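Local coordinates for uncharacterized protein (Danio rerio, PDB 5HBA) that probably serves, as the globular head of the complement C1q A subunit, in target recognition that starts the complement pathway of innate immunity, at residues A[63-69]-A[103-109]; A[13-18]-A[117-122]. All blocks are in the same frame, centred on the assembly; numbering follows the deposited sequence.

Contact 1: A[63-69]-A[103-109]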
loop_
_atom_site.group_PDB
_atom_site.type_symbol
_atom_site.label_atom_id
_atom_site.label_comp_id
_atom_site.label_asym_id
_atom_site.label_seq_id
_atom_site.Cartn_x
_atom_site.Cartn_y
_atom_site.Cartn_z
ATOM N N CYS A 63 9.251 -13.365 -1.158
ATOM C CA CYS A 63 7.859 -13.781 -1.131
ATOM C C CYS A 63 7.330 -13.664 0.302
ATOM O O CYS A 63 7.962 -14.150 1.249
ATOM C CB CYS A 63 7.733 -15.223 -1.609
ATOM S SG CYS A 63 7.702 -15.411 -3.407
ATOM N N LEU A 64 6.183 -13.008 0.453
ATOM C CA LEU A 64 5.531 -12.885 1.747
ATOM C C LEU A 64 4.056 -13.230 1.647
ATOM O O LEU A 64 3.387 -12.928 0.640
ATOM C CB LEU A 64 5.709 -11.471 2.308
ATOM C CG LEU A 64 7.096 -11.131 2.864
ATOM C CD1 LEU A 64 7.332 -9.656 2.772
ATOM C CD2 LEU A 64 7.220 -11.563 4.334
ATOM N N ARG A 65 3.545 -13.888 2.683
ATOM C CA ARG A 65 2.120 -14.156 2.765
ATOM C C ARG A 65 1.516 -13.290 3.849
ATOM O O ARG A 65 2.118 -13.110 4.910
ATOM C CB ARG A 65 1.863 -15.628 3.106
ATOM C CG ARG A 65 2.109 -16.582 1.975
ATOM C CD ARG A 65 1.500 -17.965 2.263
ATOM N NE ARG A 65 1.758 -18.871 1.143
ATOM C CZ ARG A 65 2.764 -19.739 1.108
ATOM N NH1 ARG A 65 3.590 -19.841 2.138
ATOM N NH2 ARG A 65 2.937 -20.514 0.046
ATOM N N LEU A 66 0.336 -12.741 3.587
ATOM C CA LEU A 66 -0.461 -12.166 4.670
ATOM C C LEU A 66 -1.416 -13.258 5.131
ATOM O O LEU A 66 -2.158 -13.822 4.316
ATOM C CB LEU A 66 -1.247 -10.944 4.186
ATOM C CG LEU A 66 -2.217 -10.302 5.179
ATOM C CD1 LEU A 66 -1.443 -9.538 6.292
ATOM C CD2 LEU A 66 -3.152 -9.371 4.426
ATOM N N LYS A 67 -1.397 -13.571 6.424
ATOM C CA LYS A 67 -2.166 -14.703 6.939
ATOM C C LYS A 67 -3.052 -14.310 8.122
ATOM O O LYS A 67 -2.786 -13.312 8.794
ATOM C CB LYS A 67 -1.224 -15.851 7.354
ATOM C CG LYS A 67 -0.509 -16.559 6.189
ATOM C CD LYS A 67 0.262 -17.804 6.654
ATOM C CE LYS A 67 -0.613 -19.068 6.692
ATOM N NZ LYS A 67 -0.968 -19.545 5.311
ATOM N N SER A 68 -4.108 -15.090 8.372
ATOM C CA SER A 68 -4.951 -14.897 9.562
ATOM C C SER A 68 -5.446 -16.233 10.125
ATOM O O SER A 68 -5.496 -17.235 9.406
ATOM C CB SER A 68 -6.185 -14.056 9.227
ATOM O OG SER A 68 -7.122 -14.825 8.483
ATOM N N THR A 69 -5.831 -16.243 11.403
ATOM C CA THR A 69 -6.506 -17.411 11.970
ATOM C C THR A 69 -8.014 -17.212 11.993
ATOM O O THR A 69 -8.721 -17.927 12.699
ATOM C CB THR A 69 -6.052 -17.725 13.408
ATOM O OG1 THR A 69 -6.181 -16.554 14.224
ATOM C CG2 THR A 69 -4.610 -18.211 13.429
ATOM N N LYS A 103 -5.948 -13.785 14.784
ATOM C CA LYS A 103 -4.594 -13.254 14.666
ATOM C C LYS A 103 -4.281 -12.938 13.206
ATOM O O LYS A 103 -4.804 -13.601 12.309
ATOM C CB LYS A 103 -3.581 -14.251 15.235
ATOM C CG LYS A 103 -3.734 -14.457 16.744
ATOM C CD LYS A 103 -2.739 -15.468 17.298
ATOM C CE LYS A 103 -2.934 -15.655 18.801
ATOM N NZ LYS A 103 -2.542 -14.444 19.609
ATOM N N VAL A 104 -3.462 -11.911 12.971
ATOM C CA VAL A 104 -3.039 -11.559 11.610
ATOM C C VAL A 104 -1.537 -11.320 11.614
ATOM O O VAL A 104 -0.992 -10.724 12.558
ATOM C CB VAL A 104 -3.783 -10.319 11.067
ATOM C CG1 VAL A 104 -3.341 -10.001 9.633
ATOM C CG2 VAL A 104 -5.297 -10.545 11.100
ATOM N N TRP A 105 -0.856 -11.804 10.579
ATOM C CA TRP A 105 0.589 -11.643 10.530
ATOM C C TRP A 105 1.107 -11.739 9.105
ATOM O O TRP A 105 0.349 -12.040 8.175
ATOM C CB TRP A 105 1.272 -12.675 11.440
ATOM C CG TRP A 105 1.219 -14.122 10.955
ATOM C CD1 TRP A 105 2.221 -14.795 10.315
ATOM C CD2 TRP A 105 0.144 -15.070 11.116
ATOM N NE1 TRP A 105 1.834 -16.091 10.052
ATOM C CE2 TRP A 105 0.559 -16.289 10.537
ATOM C CE3 TRP A 105 -1.135 -15.011 11.689
ATOM C CZ2 TRP A 105 -0.240 -17.431 10.504
ATOM C CZ3 TRP A 105 -1.940 -16.149 11.654
ATOM C CH2 TRP A 105 -1.485 -17.343 11.072
ATOM N N ILE A 106 2.395 -11.555 8.959
ATOM C CA ILE A 106 3.120 -11.854 7.770
ATOM C C ILE A 106 4.215 -12.826 8.037
ATOM O O ILE A 106 4.764 -12.916 9.065
ATOM C CB ILE A 106 3.664 -10.609 7.074
ATOM C CG1 ILE A 106 4.651 -9.845 7.967
ATOM C CG2 ILE A 106 2.522 -9.733 6.656
ATOM C CD1 ILE A 106 5.254 -8.601 7.367
ATOM N N GLU A 107 4.540 -13.504 6.996
ATOM C CA GLU A 107 5.309 -14.735 6.900
ATOM C C GLU A 107 6.042 -14.804 5.555
ATOM O O GLU A 107 5.441 -14.598 4.485
ATOM C CB GLU A 107 4.385 -15.940 7.166
ATOM C CG GLU A 107 5.017 -17.291 7.177
ATOM C CD GLU A 107 3.999 -18.385 7.499
ATOM O OE1 GLU A 107 2.799 -18.060 7.673
ATOM O OE2 GLU A 107 4.395 -19.564 7.569
ATOM N N PRO A 108 7.348 -14.918 5.618
ATOM C CA PRO A 108 8.108 -15.131 4.387
ATOM C C PRO A 108 8.061 -16.596 3.970
ATOM O O PRO A 108 7.880 -17.474 4.826
ATOM C CB PRO A 108 9.547 -14.757 4.779
ATOM C CG PRO A 108 9.469 -14.204 6.195
ATOM C CD PRO A 108 8.228 -14.785 6.796
ATOM N N PHE A 109 8.204 -16.845 2.672
ATOM C CA PHE A 109 8.397 -18.197 2.149
ATOM C C PHE A 109 9.346 -18.176 0.947
ATOM O O PHE A 109 9.636 -17.111 0.398
ATOM C CB PHE A 109 7.062 -18.881 1.823
ATOM C CG PHE A 109 6.285 -18.253 0.688
ATOM C CD1 PHE A 109 5.534 -17.099 0.888
ATOM C CD2 PHE A 109 6.245 -18.866 -0.568
ATOM C CE1 PHE A 109 4.795 -16.540 -0.157
ATOM C CE2 PHE A 109 5.495 -18.321 -1.619
ATOM C CZ PHE A 109 4.775 -17.157 -1.415
HETATM O O HOH W 1 11.180 -15.044 0.224
#
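Phe109 is sandwiched between two residues of the neighbouring strand. On one face the Arg65 guanidinium lies flat, its plane 16° from that of the ring, in a cation-pi stack with CZ of Arg65 3.7 Å from the Phe109 ring centroid. On the opposite face comes Cys63, whose CB makes a CH-pi contact 3.5 Å from the same centroid; its SG sits obliquely to the ring and is tied by a disulfide to Cys79 on strand 75-80. Further along this face of the sheet, CB of Lys67 rides over the six-membered ring of Trp105, and CG2 of Thr69 meets the ring's edge.

Beneath these side chains runs an antiparallel ladder, part of one of the two sheets of the C1q jelly-roll sandwich. Its straightest bond joins Lys67 N to Trp105 O (2.9 Å, 175°). At the far end Thr69 turns OG1 back between its own N and carbonyl carbon (chi1 53°), where it accepts the N-H of Lys103 at 2.8 Å.

Apolar contacts occupy the other face. CD1 of Leu66 touches Val104 CG1 at 3.9 Å, and Leu64 CD2 meets the Pro108 ring; strands 48-59 and 87-98 of the second sheet pack against this layer.

Contact 2: A[13-18]-A[117-122]. With SO4 (sulfate ion), chain D.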
loop_
_atom_site.group_PDB
_atom_site.type_symbol
_atom_site.label_atom_id
_atom_site.label_comp_id
_atom_site.label_asym_id
_atom_site.label_seq_id
_atom_site.Cartn_x
_atom_site.Cartn_y
_atom_site.Cartn_z
ATOM N N THR A 13 19.833 -7.328 12.080
ATOM C CA THR A 13 20.804 -8.199 11.426
ATOM C C THR A 13 20.276 -9.634 11.351
ATOM O O THR A 13 20.632 -10.386 10.449
ATOM C CB THR A 13 22.180 -8.159 12.161
ATOM O OG1 THR A 13 22.640 -6.803 12.239
ATOM C CG2 THR A 13 23.243 -9.000 11.433
ATOM N N SER A 14 19.410 -10.010 12.288
ATOM C CA SER A 14 18.907 -11.387 12.336
ATOM C C SER A 14 18.113 -11.753 11.089
ATOM O O SER A 14 17.341 -10.942 10.569
ATOM C CB SER A 14 18.018 -11.595 13.557
ATOM O OG SER A 14 18.735 -11.360 14.756
ATOM N N GLN A 15 18.299 -12.977 10.612
ATOM C CA GLN A 15 17.550 -13.450 9.461
ATOM C C GLN A 15 16.126 -13.706 9.914
ATOM O O GLN A 15 15.899 -14.037 11.076
ATOM C CB GLN A 15 18.173 -14.733 8.909
ATOM C CG GLN A 15 19.601 -14.542 8.379
ATOM C CD GLN A 15 20.372 -15.850 8.290
ATOM O OE1 GLN A 15 20.032 -16.834 8.959
ATOM N NE2 GLN A 15 21.407 -15.870 7.457
ATOM N N ALA A 16 15.171 -13.517 9.007
ATOM C CA ALA A 16 13.767 -13.802 9.289
ATOM C C ALA A 16 13.427 -15.194 8.762
ATOM O O ALA A 16 13.446 -15.424 7.555
ATOM C CB ALA A 16 12.865 -12.744 8.638
ATOM N N GLN A 17 13.113 -16.107 9.675
ATOM C CA GLN A 17 12.817 -17.500 9.356
ATOM C C GLN A 17 11.693 -17.647 8.339
ATOM O O GLN A 17 10.713 -16.898 8.384
ATOM C CB GLN A 17 12.403 -18.226 10.628
ATOM C CG GLN A 17 13.517 -18.399 11.641
ATOM C CD GLN A 17 14.542 -19.415 11.185
ATOM O OE1 GLN A 17 14.194 -20.528 10.770
ATOM N NE2 GLN A 17 15.812 -19.038 11.249
ATOM N N TYR A 18 11.830 -18.615 7.437
ATOM C CA TYR A 18 10.747 -18.953 6.521
ATOM C C TYR A 18 9.606 -19.635 7.276
ATOM O O TYR A 18 9.833 -20.389 8.238
ATOM C CB TYR A 18 11.242 -19.875 5.408
ATOM C CG TYR A 18 12.130 -19.199 4.379
ATOM C CD1 TYR A 18 11.677 -18.095 3.656
ATOM C CD2 TYR A 18 13.404 -19.685 4.103
ATOM C CE1 TYR A 18 12.482 -17.481 2.690
ATOM C CE2 TYR A 18 14.217 -19.078 3.136
ATOM C CZ TYR A 18 13.744 -17.978 2.442
ATOM O OH TYR A 18 14.539 -17.376 1.502
ATOM N N GLN A 117 17.479 -23.881 1.574
ATOM C CA GLN A 117 17.703 -22.441 1.462
ATOM C C GLN A 117 17.792 -21.789 2.851
ATOM O O GLN A 117 16.972 -22.063 3.732
ATOM C CB GLN A 117 16.601 -21.782 0.632
ATOM C CG GLN A 117 16.352 -22.468 -0.710
ATOM C CD GLN A 117 15.328 -21.740 -1.553
ATOM O OE1 GLN A 117 15.434 -20.532 -1.764
ATOM N NE2 GLN A 117 14.321 -22.469 -2.034
ATOM N N MET A 118 18.790 -20.938 3.042
ATOM C CA MET A 118 18.956 -20.232 4.309
ATOM C C MET A 118 18.025 -19.021 4.362
ATOM O O MET A 118 17.854 -18.332 3.361
ATOM C CB MET A 118 20.414 -19.773 4.476
ATOM C CG MET A 118 21.415 -20.913 4.713
ATOM S SD MET A 118 23.085 -20.337 5.124
ATOM C CE MET A 118 22.750 -19.213 6.446
ATOM N N PRO A 119 17.426 -18.744 5.532
ATOM C CA PRO A 119 16.597 -17.536 5.634
ATOM C C PRO A 119 17.459 -16.282 5.435
ATOM O O PRO A 119 18.685 -16.373 5.547
ATOM C CB PRO A 119 16.067 -17.592 7.068
ATOM C CG PRO A 119 17.018 -18.494 7.807
ATOM C CD PRO A 119 17.484 -19.497 6.798
ATOM N N LYS A 120 16.853 -15.142 5.112
ATOM C CA LYS A 120 17.644 -13.929 4.898
ATOM C C LYS A 120 17.162 -12.786 5.765
ATOM O O LYS A 120 16.048 -12.820 6.306
ATOM C CB LYS A 120 17.585 -13.451 3.440
ATOM C CG LYS A 120 17.544 -14.513 2.376
ATOM C CD LYS A 120 17.355 -13.832 1.006
ATOM C CE LYS A 120 16.438 -14.625 0.084
ATOM N NZ LYS A 120 15.991 -13.822 -1.107
ATOM N N ARG A 121 17.997 -11.758 5.867
ATOM C CA ARG A 121 17.598 -10.525 6.529
ATOM C C ARG A 121 16.371 -9.967 5.838
ATOM O O ARG A 121 16.174 -10.161 4.621
ATOM C CB ARG A 121 18.710 -9.472 6.474
ATOM C CG ARG A 121 19.979 -9.837 7.210
ATOM C CD ARG A 121 20.924 -8.623 7.280
ATOM N NE ARG A 121 20.229 -7.457 7.831
ATOM C CZ ARG A 121 20.783 -6.262 8.037
ATOM N NH1 ARG A 121 22.062 -6.050 7.743
ATOM N NH2 ARG A 121 20.054 -5.275 8.543
ATOM N N LEU A 122 15.539 -9.267 6.602
ATOM C CA LEU A 122 14.309 -8.718 6.036
ATOM C C LEU A 122 13.961 -7.381 6.666
ATOM O O LEU A 122 13.788 -7.282 7.881
ATOM C CB LEU A 122 13.149 -9.697 6.228
ATOM C CG LEU A 122 11.742 -9.238 5.822
ATOM C CD1 LEU A 122 11.568 -9.270 4.302
ATOM C CD2 LEU A 122 10.693 -10.124 6.506
HETATM S S SO4 D . 20.399 -7.374 15.694
HETATM O O1 SO4 D . 19.691 -7.029 16.923
HETATM O O2 SO4 D . 19.832 -8.598 15.135
HETATM O O3 SO4 D . 20.247 -6.299 14.707
HETATM O O4 SO4 D . 21.827 -7.579 15.948
HETATM O O HOH W 2 16.197 -8.864 9.358
HETATM O O HOH W 3 13.938 -15.066 4.903
HETATM O O HOH W 4 17.069 -17.879 0.953
#
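Ala16 and Lys120 are joined by the one direct hydrogen bond of this pairing, from Ala16 N to Lys120 O (2.9 Å, 169°). It belongs to a short, weakly bonded antiparallel strand pair at the margin of the C1q jelly roll, where residues 15-16 lie along the beginning of strand 120-133. The bond is nearly straight at the hydrogen, yet the donor stands well above the plane of the Lys120 carbonyl.

The buried part of the contact centres on Ala16 and Leu122, the methyl of Ala16 resting against CB of Leu122 at 3.9 Å. Pro119 packs against segment 13-18, its CB 3.4 Å from Ala16 O. Over this proline lies a more exposed flank: its CG is near the amide groups of Gln15 and Gln17, and the extended Gln15 chain passes across the ring and its carbonyl to end beside the Met118 methyl. Tyr18 brings CE2 close to Pro119 CA, its ring edge facing the carbonyl oxygen of Gln117.

Beside the single direct bond, water completes the pairing: one accepts from Lys120 N and donates to Ala16 O, while on either flank a second links Leu122 N to Ser14 O and a third joins Met118 O to the hydroxyl of Tyr18. The ammonium group of Lys120 reaches the carbonyls of Glu59 and Arg61. Away from the buried centre, Arg121, bent at chi3 (53°), lays one guanidinium face over Thr13 CA, with NE 3.7 Å from that carbon. At the exposed end sits a sulfate, probably from the crystallisation liquor: Ser14 N gives a hydrogen bond to its O2 at 3.2 Å, and Thr13 N a straighter one to its O3 at 2.9 Å.

The two contacts illustrate how a beta sandwich combines a regular ladder with a looser, hydrated margin. Their centres are 15 Å apart, contact 1 about 5 Å from the centre of the chain and contact 2 about 14 Å. They meet at Pro108 and Phe109: Tyr18 CD1 packs 3.6 Å from Phe109 C, and Gln17 O comes equally near Pro108 CD. Pro108 CG also approaches Leu122 CD2, at 4.3 Å. Along the chain, segments 13-18 and 117-122 bracket both strands of contact 1, and strand 120-133 is the next strand after 103-109. The sulfate lies at the outer end of contact 2 and is not part of contact 1.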